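Local coordinates for protein alpha-acetolactate decarboxylase (Bacillus subtilis subsp. subtilis str. 168, PDB 5XNE) that catalyses the zinc-dependent decarboxylation of (2S)-2-acetolactate to (R)-acetoin and carbon dioxide, a step on the route from pyruvate to (R,R)-butane-2,3-diol, at residues K40-L45 with R54-G59; I46-E51 with A111-G116; G36-N39 with E44-G47. All blocks are in the same frame, centred on the assembly; numbering follows the deposited sequence.

Interaction 1. Residues K40-L45 with R54-G59; sequences KLDGEL and RLRSDG
Glu-44 and Leu-55 face each other as an antiparallel hydrogen-bonded pair, and here the two segments are closest knit. Leu-55 N gives an almost straight bond (177°) to Glu-44 O at 2.8 Å, answered by Glu-44 N to Leu-55 O at 2.9 Å. Gly-43 lies so near that its CA is 3.2 Å from Leu-55 O; a beta carbon here would clash with that oxygen and with CG of Arg-54.

The other, partly solvent-exposed end is held by arginine side chains instead. Arg-56 grips the Asp-42 carboxylate side-on: NE reaches OD1 at 2.8 Å and NH2 reaches OD2 at 2.9 Å. Both oxygens lie close to the guanidinium plane, although the two flat groups are turned 37° apart. Arg-54 bends at chi3 (-57°), which brings NH1 back to Asp-42 O in the carbonyl plane, on a lone pair, at 2.9 Å. Its link to Asp-42 OD2 is looser, an attraction of charges with no N-H aimed at the oxygen. The CD of Arg-54 meanwhile sits over one face of the Arg-56 guanidinium.

Strands 44-48 and 51-56 form a beta hairpin, whose Leu-55 packs on Ile-177 of strand 171-178, while the Glu-44 carboxylate leads away to Arg-124, with its side chain about 4 Å from the zinc.

Interaction 2. Residues I46-E51 with A111-G116; sequences IGFDGE and AIRIDG
Asp-49 OD2 is gripped by both terminal nitrogens of Arg-113, NH1 at 3.0 Å and NH2 at 3.1 Å. The guanidinium thus comes end-on and brings two N-H groups to one oxygen, from the same face of the carboxylate. NH1 approaches from above that plane, 43° out of it, whereas NH2 arrives on the syn side with a smaller tilt. OD1 adds a weak bond from NH1.

The neighbouring edge of the guanidinium, NE and NH2, is held by Asp-115, two residues along the same strand. NE of Arg-113 meets the syn lone pair of Asp-115 OD1 at 2.9 Å, and NH2 reaches the same oxygen at 3.3 Å, so NH2 is shared by the two aspartates. The arginine chain is extended from CG to NE, which carries its head across to the turn. Asp-49 OD2 and Asp-115 OD1 are 6.4 Å apart, like charges whose repulsion the arginine between them probably offsets.

Asp-49 belongs to a type I' beta turn, Phe-48 to Glu-51, the tight two-residue turn that closes the hairpin of strands 44-48 and 51-56. Asp-49 and Gly-50 both take the positive phi this turn requires. The salt bridge therefore pins the hairpin's tip to strand 109-115, with no backbone pairing between them: the nearest CA atoms, of Phe-48 and Arg-113, are 8.7 Å apart.

Beneath the charges lies the Phe-48 ring. Its CD1 sits over one face of the guanidinium, toward the rim, 3.5 Å from Arg-113 NH2, with the planes 49° apart. Thr-154 of strand 151-160 touches both Phe-48 and Arg-113, as does Phe-33 of strand 33-37.

Interaction 3. Residues G36-N39 with E44-G47; sequences GTFN and ELIG
Gly-36 and Leu-45 are joined by two backbone hydrogen bonds of unequal quality. Leu-45 N gives the shorter and straighter one, to Gly-36 O at 2.8 Å, while Gly-36 N reaches Leu-45 O at 3.2 Å with a more bent geometry. In both the donor stands well above the carbonyl plane, so neither follows a lone pair. Gly-36 has a backbone conformation in which a beta carbon would press on the preceding carbonyl oxygen.

The Phe-38 ring makes apolar contact with Leu-45, their side chains crossing at about a right angle, and meets the Glu-44 carbonyl oxygen edge-on. Phe-38 CE1 approaches Leu-45 CB at 3.6 Å, and CZ meets Leu-45 CD1 at the same distance. Leu-45 CB also lies against Gly-36; with CG opposite the backbone N (chi1 175°), the branches divide, CD1 going to the ring and CD2 to the Gly-36 side. The Glu-44 oxygen is 3.6 Å from Phe-38 CE1. The ring also forms a cation-pi contact with Arg-54 of strand 51-56. An alanine in place of Phe-38 would probably open a gap beside Leu-45 CD1 and leave Arg-54 without its aromatic partner.

Among the polar side chains, Thr-37 OG1 is hydrogen-bonded to Gly-43 O, tying the two ends of the connecting loop.

The arrangement is a buried antiparallel beta hairpin of strands 33-37 and 44-48 beside the metal site: Leu-45 O accepts a hydrogen bond from ND1 of His-175, which with His-173 and His-186 binds the zinc ion.

All three contacts use strand 44-48. Interaction 3 and interaction 1 pair it with strands 33-37 and 51-56, so that it runs between two antiparallel neighbours, and they share Glu-44 and Leu-45; their centres lie about 7 Å apart. Interaction 2 belongs to the far end of the same strand, about 17 Å from interaction 1 between centres, and reaches strand 109-115 through side chains alone. Interaction 3 is wholly buried, built from backbone bonds and apolar packing. The other two are partly buried: interaction 1 adds an arginine-aspartate network to its backbone pairing, whereas interaction 2 rests on such a network and one ring contact. Leu-55 CD2 against Ile-46 CG2 connects interaction 1 to a residue of both others.

Interaction 1. Residues K40-L45 with R54-G59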
loop_
_atom_site.group_PDB
_atom_site.type_symbol
_atom_site.label_atom_id
_atom_site.label_comp_id
_atom_site.label_asym_id
_atom_site.label_seq_id
_atom_site.Cartn_x
_atom_site.Cartn_y
_atom_site.Cartn_z
ATOM N N LYS B 40 -0.695 -22.803 -4.051
ATOM C CA LYS B 40 -1.215 -23.867 -3.190
ATOM C C LYS B 40 -0.598 -23.864 -1.786
ATOM O O LYS B 40 -0.818 -24.805 -1.028
ATOM C CB LYS B 40 -1.010 -25.246 -3.842
ATOM C CG LYS B 40 -1.273 -25.289 -5.342
ATOM C CD LYS B 40 -1.270 -26.733 -5.856
ATOM C CE LYS B 40 -2.512 -27.466 -5.357
ATOM N NZ LYS B 40 -3.786 -26.818 -5.794
ATOM N N LEU B 41 0.109 -22.786 -1.421
ATOM C CA LEU B 41 0.904 -22.743 -0.176
ATOM C C LEU B 41 1.916 -23.886 -0.129
ATOM O O LEU B 41 2.247 -24.388 0.940
ATOM C CB LEU B 41 0.029 -22.807 1.083
ATOM C CG LEU B 41 -0.929 -21.667 1.382
ATOM C CD1 LEU B 41 -1.503 -21.870 2.780
ATOM C CD2 LEU B 41 -0.232 -20.315 1.269
ATOM N N ASP B 42 2.429 -24.277 -1.289
ATOM C CA ASP B 42 3.384 -25.377 -1.352
ATOM C C ASP B 42 4.780 -24.864 -1.006
ATOM O O ASP B 42 5.623 -24.664 -1.885
ATOM C CB ASP B 42 3.343 -26.015 -2.734
ATOM C CG ASP B 42 4.208 -27.255 -2.844
ATOM O OD1 ASP B 42 4.734 -27.729 -1.812
ATOM O OD2 ASP B 42 4.356 -27.743 -3.985
ATOM N N GLY B 43 4.997 -24.633 0.285
ATOM C CA GLY B 43 6.303 -24.224 0.768
ATOM C C GLY B 43 6.502 -22.732 0.989
ATOM O O GLY B 43 5.683 -21.893 0.602
ATOM N N GLU B 44 7.628 -22.429 1.625
ATOM C CA GLU B 44 8.070 -21.081 1.945
ATOM C C GLU B 44 9.133 -20.610 0.954
ATOM O O GLU B 44 10.077 -21.353 0.652
ATOM C CB GLU B 44 8.658 -21.048 3.356
ATOM C CG GLU B 44 7.756 -21.627 4.420
ATOM C CD GLU B 44 6.686 -20.635 4.862
ATOM O OE1 GLU B 44 6.803 -19.443 4.507
ATOM O OE2 GLU B 44 5.742 -21.040 5.573
ATOM N N LEU B 45 9.002 -19.380 0.465
ATOM C CA LEU B 45 10.028 -18.781 -0.383
ATOM C C LEU B 45 11.051 -17.985 0.432
ATOM O O LEU B 45 10.685 -17.207 1.319
ATOM C CB LEU B 45 9.381 -17.855 -1.414
ATOM C CG LEU B 45 10.308 -17.043 -2.319
ATOM C CD1 LEU B 45 10.945 -17.969 -3.328
ATOM C CD2 LEU B 45 9.528 -15.965 -3.048
ATOM N N ARG B 54 12.629 -22.924 -2.426
ATOM C CA ARG B 54 11.347 -23.383 -1.899
ATOM C C ARG B 54 11.607 -24.312 -0.712
ATOM O O ARG B 54 12.154 -25.409 -0.882
ATOM C CB ARG B 54 10.541 -24.121 -2.976
ATOM C CG ARG B 54 9.161 -24.574 -2.508
ATOM C CD ARG B 54 8.542 -25.624 -3.445
ATOM N NE ARG B 54 8.408 -25.202 -4.838
ATOM C CZ ARG B 54 7.257 -24.844 -5.410
ATOM N NH1 ARG B 54 6.131 -24.810 -4.692
ATOM N NH2 ARG B 54 7.232 -24.494 -6.690
ATOM N N LEU B 55 11.242 -23.885 0.488
ATOM C CA LEU B 55 11.416 -24.710 1.691
ATOM C C LEU B 55 10.141 -25.484 1.990
ATOM O O LEU B 55 9.089 -24.884 2.203
ATOM C CB LEU B 55 11.783 -23.840 2.902
ATOM C CG LEU B 55 13.213 -23.350 3.147
ATOM C CD1 LEU B 55 14.091 -24.472 3.688
ATOM C CD2 LEU B 55 13.826 -22.755 1.900
ATOM N N ARG B 56 10.220 -26.813 2.005
ATOM C CA ARG B 56 9.035 -27.626 2.268
ATOM C C ARG B 56 9.086 -28.340 3.612
ATOM O O ARG B 56 10.146 -28.503 4.219
ATOM C CB ARG B 56 8.833 -28.669 1.165
ATOM C CG ARG B 56 8.336 -28.131 -0.162
ATOM C CD ARG B 56 7.953 -29.303 -1.065
ATOM N NE ARG B 56 7.276 -28.883 -2.285
ATOM C CZ ARG B 56 7.824 -28.922 -3.498
ATOM N NH1 ARG B 56 9.071 -29.363 -3.667
ATOM N NH2 ARG B 56 7.125 -28.524 -4.548
ATOM N N SER B 57 7.920 -28.801 4.034
ATOM C CA SER B 57 7.747 -29.505 5.294
ATOM C C SER B 57 8.490 -30.835 5.406
ATOM O O SER B 57 8.621 -31.388 6.502
ATOM C CB SER B 57 6.271 -29.755 5.508
ATOM N N ASP B 58 8.956 -31.352 4.278
ATOM C CA ASP B 58 9.672 -32.619 4.274
ATOM C C ASP B 58 11.156 -32.409 4.564
ATOM O O ASP B 58 11.963 -33.315 4.383
ATOM C CB ASP B 58 9.488 -33.335 2.937
ATOM C CG ASP B 58 9.941 -32.501 1.747
ATOM O OD1 ASP B 58 10.546 -31.420 1.948
ATOM O OD2 ASP B 58 9.712 -32.942 0.599
ATOM N N GLY B 59 11.510 -31.203 4.996
ATOM C CA GLY B 59 12.886 -30.882 5.326
ATOM C C GLY B 59 13.805 -30.711 4.133
ATOM O O GLY B 59 15.008 -30.969 4.225
#

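Interaction 2. Residues I46-E51 with A111-G116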
loop_
_atom_site.group_PDB
_atom_site.type_symbol
_atom_site.label_atom_id
_atom_site.label_comp_id
_atom_site.label_asym_id
_atom_site.label_seq_id
_atom_site.Cartn_x
_atom_site.Cartn_y
_atom_site.Cartn_z
ATOM N N ILE B 46 12.328 -18.144 0.102
ATOM C CA ILE B 46 13.367 -17.294 0.660
ATOM C C ILE B 46 14.460 -17.130 -0.381
ATOM O O ILE B 46 14.781 -18.070 -1.101
ATOM C CB ILE B 46 13.933 -17.886 1.960
ATOM C CG1 ILE B 46 14.906 -16.950 2.645
ATOM C CG2 ILE B 46 14.619 -19.220 1.715
ATOM C CD1 ILE B 46 15.380 -17.538 3.981
ATOM N N GLY B 47 15.008 -15.933 -0.494
ATOM C CA GLY B 47 16.145 -15.744 -1.370
ATOM C C GLY B 47 16.941 -14.514 -1.019
ATOM O O GLY B 47 16.433 -13.552 -0.434
ATOM N N PHE B 48 18.213 -14.557 -1.387
ATOM C CA PHE B 48 19.123 -13.441 -1.198
ATOM C C PHE B 48 20.327 -13.710 -2.101
ATOM O O PHE B 48 20.565 -14.854 -2.502
ATOM C CB PHE B 48 19.529 -13.277 0.277
ATOM C CG PHE B 48 19.861 -14.568 0.974
ATOM C CD1 PHE B 48 21.160 -15.070 0.960
ATOM C CD2 PHE B 48 18.888 -15.260 1.670
ATOM C CE1 PHE B 48 21.467 -16.262 1.616
ATOM C CE2 PHE B 48 19.184 -16.450 2.330
ATOM C CZ PHE B 48 20.484 -16.950 2.305
ATOM N N ASP B 49 21.038 -12.654 -2.466
ATOM C CA ASP B 49 22.116 -12.744 -3.446
ATOM C C ASP B 49 21.665 -13.411 -4.751
ATOM O O ASP B 49 22.462 -14.053 -5.444
ATOM C CB ASP B 49 23.303 -13.499 -2.846
ATOM C CG ASP B 49 23.844 -12.827 -1.598
ATOM O OD1 ASP B 49 23.967 -11.586 -1.597
ATOM O OD2 ASP B 49 24.132 -13.549 -0.625
ATOM N N GLY B 50 20.385 -13.261 -5.089
ATOM C CA GLY B 50 19.855 -13.796 -6.335
ATOM C C GLY B 50 19.517 -15.273 -6.310
ATOM O O GLY B 50 19.061 -15.815 -7.325
ATOM N N GLU B 51 19.717 -15.918 -5.163
ATOM C CA GLU B 51 19.514 -17.356 -5.037
ATOM C C GLU B 51 18.274 -17.647 -4.189
ATOM O O GLU B 51 18.256 -17.363 -2.992
ATOM C CB GLU B 51 20.756 -18.017 -4.428
ATOM C CG GLU B 51 22.010 -17.807 -5.288
ATOM C CD GLU B 51 23.267 -18.451 -4.713
ATOM O OE1 GLU B 51 23.233 -18.904 -3.556
ATOM O OE2 GLU B 51 24.296 -18.490 -5.433
ATOM N N ALA B 111 14.633 -3.926 4.072
ATOM C CA ALA B 111 14.988 -5.330 3.964
ATOM C C ALA B 111 16.050 -5.582 5.017
ATOM O O ALA B 111 16.893 -4.710 5.286
ATOM C CB ALA B 111 15.505 -5.673 2.586
ATOM N N ILE B 112 16.010 -6.755 5.627
ATOM C CA ILE B 112 16.963 -7.052 6.685
ATOM C C ILE B 112 17.461 -8.483 6.585
ATOM O O ILE B 112 16.709 -9.413 6.285
ATOM C CB ILE B 112 16.346 -6.787 8.072
ATOM C CG1 ILE B 112 17.362 -7.057 9.192
ATOM C CG2 ILE B 112 15.133 -7.639 8.281
ATOM C CD1 ILE B 112 16.870 -6.595 10.554
ATOM N N ARG B 113 18.757 -8.640 6.853
ATOM C CA ARG B 113 19.432 -9.913 6.751
ATOM C C ARG B 113 20.342 -10.117 7.950
ATOM O O ARG B 113 21.082 -9.213 8.337
ATOM C CB ARG B 113 20.233 -9.968 5.457
ATOM C CG ARG B 113 20.958 -11.243 5.216
ATOM C CD ARG B 113 21.672 -11.146 3.891
ATOM N NE ARG B 113 22.559 -12.273 3.711
ATOM C CZ ARG B 113 23.137 -12.576 2.558
ATOM N NH1 ARG B 113 22.879 -11.843 1.478
ATOM N NH2 ARG B 113 23.949 -13.622 2.493
ATOM N N ILE B 114 20.249 -11.303 8.528
ATOM C CA ILE B 114 21.070 -11.722 9.651
ATOM C C ILE B 114 21.874 -12.930 9.192
ATOM O O ILE B 114 21.286 -13.956 8.859
ATOM C CB ILE B 114 20.224 -12.153 10.865
ATOM C CG1 ILE B 114 19.602 -10.994 11.635
ATOM C CG2 ILE B 114 21.055 -12.902 11.804
ATOM C CD1 ILE B 114 18.882 -11.500 12.876
ATOM N N ASP B 115 23.200 -12.831 9.178
ATOM C CA ASP B 115 24.026 -13.968 8.792
ATOM C C ASP B 115 24.900 -14.386 9.956
ATOM O O ASP B 115 25.663 -13.583 10.476
ATOM C CB ASP B 115 24.905 -13.637 7.592
ATOM C CG ASP B 115 24.100 -13.244 6.377
ATOM O OD1 ASP B 115 23.567 -14.143 5.698
ATOM O OD2 ASP B 115 24.009 -12.033 6.106
ATOM N N GLY B 116 24.788 -15.638 10.371
ATOM C CA GLY B 116 25.626 -16.105 11.461
ATOM C C GLY B 116 25.116 -17.366 12.110
ATOM O O GLY B 116 24.580 -18.244 11.433
#

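Interaction 3. Residues G36-N39 with E44-G47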
loop_
_atom_site.group_PDB
_atom_site.type_symbol
_atom_site.label_atom_id
_atom_site.label_comp_id
_atom_site.label_asym_id
_atom_site.label_seq_id
_atom_site.Cartn_x
_atom_site.Cartn_y
_atom_site.Cartn_z
ATOM N N GLY B 36 8.276 -15.121 0.762
ATOM C CA GLY B 36 6.886 -15.270 0.368
ATOM C C GLY B 36 6.496 -16.725 0.403
ATOM O O GLY B 36 7.041 -17.528 1.172
ATOM N N THR B 37 5.512 -17.066 -0.418
ATOM C CA THR B 37 5.089 -18.454 -0.514
ATOM C C THR B 37 4.851 -18.784 -1.983
ATOM O O THR B 37 5.190 -18.007 -2.873
ATOM C CB THR B 37 3.836 -18.720 0.352
ATOM O OG1 THR B 37 3.537 -20.122 0.369
ATOM C CG2 THR B 37 2.615 -17.935 -0.159
ATOM N N PHE B 38 4.312 -19.970 -2.228
ATOM C CA PHE B 38 4.109 -20.485 -3.575
ATOM C C PHE B 38 2.642 -20.816 -3.781
ATOM O O PHE B 38 1.885 -20.876 -2.814
ATOM C CB PHE B 38 4.938 -21.746 -3.810
ATOM C CG PHE B 38 6.421 -21.517 -3.781
ATOM C CD1 PHE B 38 7.092 -21.362 -2.576
ATOM C CD2 PHE B 38 7.141 -21.492 -4.959
ATOM C CE1 PHE B 38 8.459 -21.144 -2.563
ATOM C CE2 PHE B 38 8.517 -21.295 -4.945
ATOM C CZ PHE B 38 9.170 -21.116 -3.751
ATOM N N ASN B 39 2.258 -21.063 -5.025
ATOM C CA ASN B 39 0.892 -21.493 -5.289
ATOM C C ASN B 39 0.561 -22.739 -4.481
ATOM O O ASN B 39 1.429 -23.587 -4.220
ATOM C CB ASN B 39 0.674 -21.728 -6.782
ATOM C CG ASN B 39 0.270 -20.448 -7.505
ATOM O OD1 ASN B 39 0.542 -19.334 -7.022
ATOM N ND2 ASN B 39 -0.385 -20.590 -8.659
ATOM N N GLU B 44 7.628 -22.429 1.625
ATOM C CA GLU B 44 8.070 -21.081 1.945
ATOM C C GLU B 44 9.133 -20.610 0.954
ATOM O O GLU B 44 10.077 -21.353 0.652
ATOM C CB GLU B 44 8.658 -21.048 3.356
ATOM C CG GLU B 44 7.756 -21.627 4.420
ATOM C CD GLU B 44 6.686 -20.635 4.862
ATOM O OE1 GLU B 44 6.803 -19.443 4.507
ATOM O OE2 GLU B 44 5.742 -21.040 5.573
ATOM N N LEU B 45 9.002 -19.380 0.465
ATOM C CA LEU B 45 10.028 -18.781 -0.383
ATOM C C LEU B 45 11.051 -17.985 0.432
ATOM O O LEU B 45 10.685 -17.207 1.319
ATOM C CB LEU B 45 9.381 -17.855 -1.414
ATOM C CG LEU B 45 10.308 -17.043 -2.319
ATOM C CD1 LEU B 45 10.945 -17.969 -3.328
ATOM C CD2 LEU B 45 9.528 -15.965 -3.048
ATOM N N ILE B 46 12.328 -18.144 0.102
ATOM C CA ILE B 46 13.367 -17.294 0.660
ATOM C C ILE B 46 14.460 -17.130 -0.381
ATOM O O ILE B 46 14.781 -18.070 -1.101
ATOM C CB ILE B 46 13.933 -17.886 1.960
ATOM C CG1 ILE B 46 14.906 -16.950 2.645
ATOM C CG2 ILE B 46 14.619 -19.220 1.715
ATOM C CD1 ILE B 46 15.380 -17.538 3.981
ATOM N N GLY B 47 15.008 -15.933 -0.494
ATOM C CA GLY B 47 16.145 -15.744 -1.370
ATOM C C GLY B 47 16.941 -14.514 -1.019
ATOM O O GLY B 47 16.433 -13.552 -0.434
#